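Local coordinates for uncharacterized conserved protein (Staphylococcus epidermidis, PDB 3FRM) that is of unknown function but carries a GNAT-type acetyltransferase domain, and so may transfer acyl groups to a substrate not yet identified, at residues Ile129-His134 and His173-Ile178. Residues are numbered along the deposited sequence; the frame is centred on the assembly and turned at random.
Sequences INDYLH and HQPVGI
Asp131 and Tyr132 of the short helix 129-136 lie against Pro175 and Ile178 of strand 174-183, the helix segment crossing the strand segment at -65° with an axis separation of 7.8 Å. The contact has two patches, with Val176 and Gly177 between them on the strand; Val176 and Gly177 are paired with the single residue Ala169 of strand 165-171, a classic beta bulge. In the buried patch Ile178 sits over one face of the Tyr132 ring. Its CD1 makes a CH-pi contact 4.0 Å from the ring centroid, displaced toward the rim, while CG2 comes within 3.6 Å of Tyr132 CD1. Ile178 CG1 stands between the backbone N and the carbonyl carbon (chi1 62°), which carries Ile178 CD1 over the ring. Tyr132 CG is anti to the backbone N (chi1 167°), which turns the ring toward strand 174-183, where Tyr132 OH and Asp180 OD2 are hydrogen-bonded. Val168 and Ile155 also touch this tyrosine, tying the patch to strand 165-171 and helix 145-158.

Nearer the surface, the Pro175 ring packs across the Asp131 side chain: proline CB lies 3.6 Å from Asp131 CB, and proline CG 3.6 Å from Asp131 OD2. The other carboxylate oxygen, OD1, is hydrogen-bonded to Tyr170 OH. His134 adds a lighter touch, its ND1 approaching Pro175 CG obliquely at 3.9 Å; that nitrogen is covered here without a polar partner. The helix is thus held against strand 174-183 of a GNAT-like sheet by apolar and CH-pi packing, while hydrogen bonds to Tyr170 and Asp180 tie Asp131 to the adjoining strand 165-171 and Tyr132 to strand 174-183 itself, and probably limit their rotation.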
ATOM      1  N   ILE A 129      22.067  -9.373 -19.179  1.00 20.38           N
ATOM      2  CA  ILE A 129      21.519  -8.012 -18.922  1.00 19.54           C
ATOM      3  C   ILE A 129      20.187  -7.699 -19.595  1.00 19.61           C
ATOM      4  O   ILE A 129      19.373  -6.901 -19.046  1.00 20.55           O
ATOM      5  CB  ILE A 129      22.529  -6.867 -19.273  1.00 19.71           C
ATOM      6  CG1 ILE A 129      21.970  -5.487 -18.912  1.00 19.13           C
ATOM      7  CG2 ILE A 129      22.844  -6.833 -20.751  1.00 20.58           C
ATOM      8  CD1 ILE A 129      21.351  -5.380 -17.456  1.00 16.50           C
ATOM      9  N   ASN A 130      19.995  -8.240 -20.799  1.00 18.68           N
ATOM     10  CA  ASN A 130      18.768  -8.034 -21.570  1.00 18.68           C
ATOM     11  C   ASN A 130      17.561  -8.758 -20.942  1.00 19.00           C
ATOM     12  O   ASN A 130      16.419  -8.287 -21.081  1.00 19.38           O
ATOM     13  CB  ASN A 130      18.915  -8.441 -23.040  1.00 17.98           C
ATOM     14  CG  ASN A 130      19.570  -7.348 -23.913  1.00 20.29           C
ATOM     15  OD1 ASN A 130      20.578  -7.615 -24.548  1.00 22.01           O
ATOM     16  ND2 ASN A 130      19.008  -6.124 -23.940  1.00 23.87           N
ATOM     17  N   ASP A 131      17.798  -9.889 -20.268  1.00 17.92           N
ATOM     18  CA  ASP A 131      16.746 -10.548 -19.545  1.00 18.35           C
ATOM     19  C   ASP A 131      16.324  -9.697 -18.366  1.00 18.43           C
ATOM     20  O   ASP A 131      15.165  -9.698 -17.991  1.00 19.71           O
ATOM     21  CB  ASP A 131      17.202 -11.920 -18.996  1.00 18.91           C
ATOM     22  CG  ASP A 131      17.384 -12.958 -20.087  1.00 19.57           C
ATOM     23  OD1 ASP A 131      18.196 -13.878 -19.846  1.00 21.14           O
ATOM     24  OD2 ASP A 131      16.737 -12.865 -21.165  1.00 17.26           O
ATOM     25  N   TYR A 132      17.270  -9.011 -17.740  1.00 18.20           N
ATOM     26  CA  TYR A 132      16.939  -8.158 -16.628  1.00 18.81           C
ATOM     27  C   TYR A 132      16.009  -7.041 -17.162  1.00 19.52           C
ATOM     28  O   TYR A 132      14.913  -6.811 -16.650  1.00 20.32           O
ATOM     29  CB  TYR A 132      18.229  -7.621 -15.984  1.00 17.99           C
ATOM     30  CG  TYR A 132      18.019  -6.500 -15.014  1.00 15.28           C
ATOM     31  CD1 TYR A 132      17.985  -6.747 -13.656  1.00 11.77           C
ATOM     32  CD2 TYR A 132      17.883  -5.157 -15.457  1.00 16.77           C
ATOM     33  CE1 TYR A 132      17.801  -5.733 -12.734  1.00 11.24           C
ATOM     34  CE2 TYR A 132      17.683  -4.070 -14.507  1.00 13.01           C
ATOM     35  CZ  TYR A 132      17.636  -4.409 -13.134  1.00 12.73           C
ATOM     36  OH  TYR A 132      17.431  -3.459 -12.135  1.00 11.32           O
ATOM     37  N   LEU A 133      16.423  -6.401 -18.237  1.00 20.40           N
ATOM     38  CA  LEU A 133      15.644  -5.274 -18.779  1.00 21.00           C
ATOM     39  C   LEU A 133      14.295  -5.709 -19.298  1.00 21.70           C
ATOM     40  O   LEU A 133      13.303  -4.984 -19.194  1.00 22.44           O
ATOM     41  CB  LEU A 133      16.411  -4.580 -19.865  1.00 19.79           C
ATOM     42  CG  LEU A 133      17.660  -3.914 -19.324  1.00 18.83           C
ATOM     43  CD1 LEU A 133      18.437  -3.425 -20.561  1.00 13.75           C
ATOM     44  CD2 LEU A 133      17.277  -2.770 -18.352  1.00 19.53           C
ATOM     45  N   HIS A 134      14.258  -6.929 -19.792  1.00 21.53           N
ATOM     46  CA  HIS A 134      13.022  -7.512 -20.210  1.00 22.32           C
ATOM     47  C   HIS A 134      11.972  -7.546 -19.105  1.00 21.67           C
ATOM     48  O   HIS A 134      10.805  -7.246 -19.348  1.00 21.32           O
ATOM     49  CB  HIS A 134      13.267  -8.920 -20.729  1.00 23.49           C
ATOM     50  CG  HIS A 134      12.014  -9.607 -21.141  1.00 25.50           C
ATOM     51  ND1 HIS A 134      11.384 -10.541 -20.342  1.00 27.62           N
ATOM     52  CD2 HIS A 134      11.233  -9.447 -22.235  1.00 26.57           C
ATOM     53  CE1 HIS A 134      10.280 -10.948 -20.942  1.00 29.34           C
ATOM     54  NE2 HIS A 134      10.168 -10.302 -22.094  1.00 27.15           N
ATOM     55  N   HIS A 173      14.002 -21.362 -17.757  1.00 20.45           N
ATOM     56  CA  HIS A 173      14.793 -20.485 -18.704  1.00 20.65           C
ATOM     57  C   HIS A 173      14.098 -19.203 -19.186  1.00 21.18           C
ATOM     58  O   HIS A 173      14.537 -18.576 -20.143  1.00 21.59           O
ATOM     59  CB  HIS A 173      15.327 -21.253 -19.936  1.00 19.87           C
ATOM     60  CG  HIS A 173      15.893 -22.584 -19.593  1.00 19.55           C
ATOM     61  ND1 HIS A 173      15.146 -23.738 -19.652  1.00 21.01           N
ATOM     62  CD2 HIS A 173      17.098 -22.939 -19.095  1.00 19.24           C
ATOM     63  CE1 HIS A 173      15.879 -24.759 -19.240  1.00 20.33           C
ATOM     64  NE2 HIS A 173      17.066 -24.297 -18.891  1.00 21.19           N
ATOM     65  N   GLN A 174      13.031 -18.787 -18.520  1.00 21.49           N
ATOM     66  CA  GLN A 174      12.378 -17.545 -18.904  1.00 21.17           C
ATOM     67  C   GLN A 174      12.624 -16.519 -17.770  1.00 20.95           C
ATOM     68  O   GLN A 174      12.397 -16.824 -16.591  1.00 20.04           O
ATOM     69  CB  GLN A 174      10.895 -17.820 -19.201  1.00 21.50           C
ATOM     70  CG  GLN A 174       9.976 -16.587 -19.387  1.00 25.66           C
ATOM     71  CD  GLN A 174       8.451 -16.876 -19.215  1.00 27.41           C
ATOM     72  OE1 GLN A 174       7.614 -15.949 -19.275  1.00 28.79           O
ATOM     73  NE2 GLN A 174       8.099 -18.147 -19.006  1.00 26.04           N
ATOM     74  N   PRO A 175      13.147 -15.321 -18.112  1.00 20.60           N
ATOM     75  CA  PRO A 175      13.392 -14.395 -17.005  1.00 20.48           C
ATOM     76  C   PRO A 175      12.063 -13.873 -16.440  1.00 20.15           C
ATOM     77  O   PRO A 175      11.137 -13.608 -17.185  1.00 20.20           O
ATOM     78  CB  PRO A 175      14.197 -13.286 -17.644  1.00 20.46           C
ATOM     79  CG  PRO A 175      13.780 -13.296 -19.102  1.00 21.81           C
ATOM     80  CD  PRO A 175      13.398 -14.714 -19.435  1.00 20.35           C
ATOM     81  N   VAL A 176      11.994 -13.729 -15.129  1.00 19.54           N
ATOM     82  CA  VAL A 176      10.736 -13.593 -14.436  1.00 19.79           C
ATOM     83  C   VAL A 176      10.729 -12.631 -13.189  1.00 18.78           C
ATOM     84  O   VAL A 176       9.686 -12.107 -12.816  1.00 18.95           O
ATOM     85  CB  VAL A 176      10.276 -15.008 -14.106  1.00 20.25           C
ATOM     86  CG1 VAL A 176       9.834 -15.165 -12.653  1.00 22.76           C
ATOM     87  CG2 VAL A 176       9.251 -15.484 -15.132  1.00 21.35           C
ATOM     88  N   GLY A 177      11.894 -12.399 -12.580  1.00 18.16           N
ATOM     89  CA  GLY A 177      12.036 -11.594 -11.344  1.00 16.35           C
ATOM     90  C   GLY A 177      13.332 -10.790 -11.350  1.00 14.85           C
ATOM     91  O   GLY A 177      14.356 -11.266 -11.838  1.00 16.03           O
ATOM     92  N   ILE A 178      13.322  -9.575 -10.822  1.00 13.56           N
ATOM     93  CA  ILE A 178      14.579  -8.829 -10.716  1.00 13.26           C
ATOM     94  C   ILE A 178      14.734  -8.100  -9.375  1.00 14.92           C
ATOM     95  O   ILE A 178      13.751  -7.881  -8.625  1.00 16.42           O
ATOM     96  CB  ILE A 178      14.821  -7.848 -11.958  1.00 12.59           C
ATOM     97  CG1 ILE A 178      13.716  -6.800 -12.019  1.00 11.49           C
ATOM     98  CG2 ILE A 178      14.916  -8.649 -13.310  1.00  7.42           C
ATOM     99  CD1 ILE A 178      13.952  -5.725 -13.183  1.00 12.96           C
TER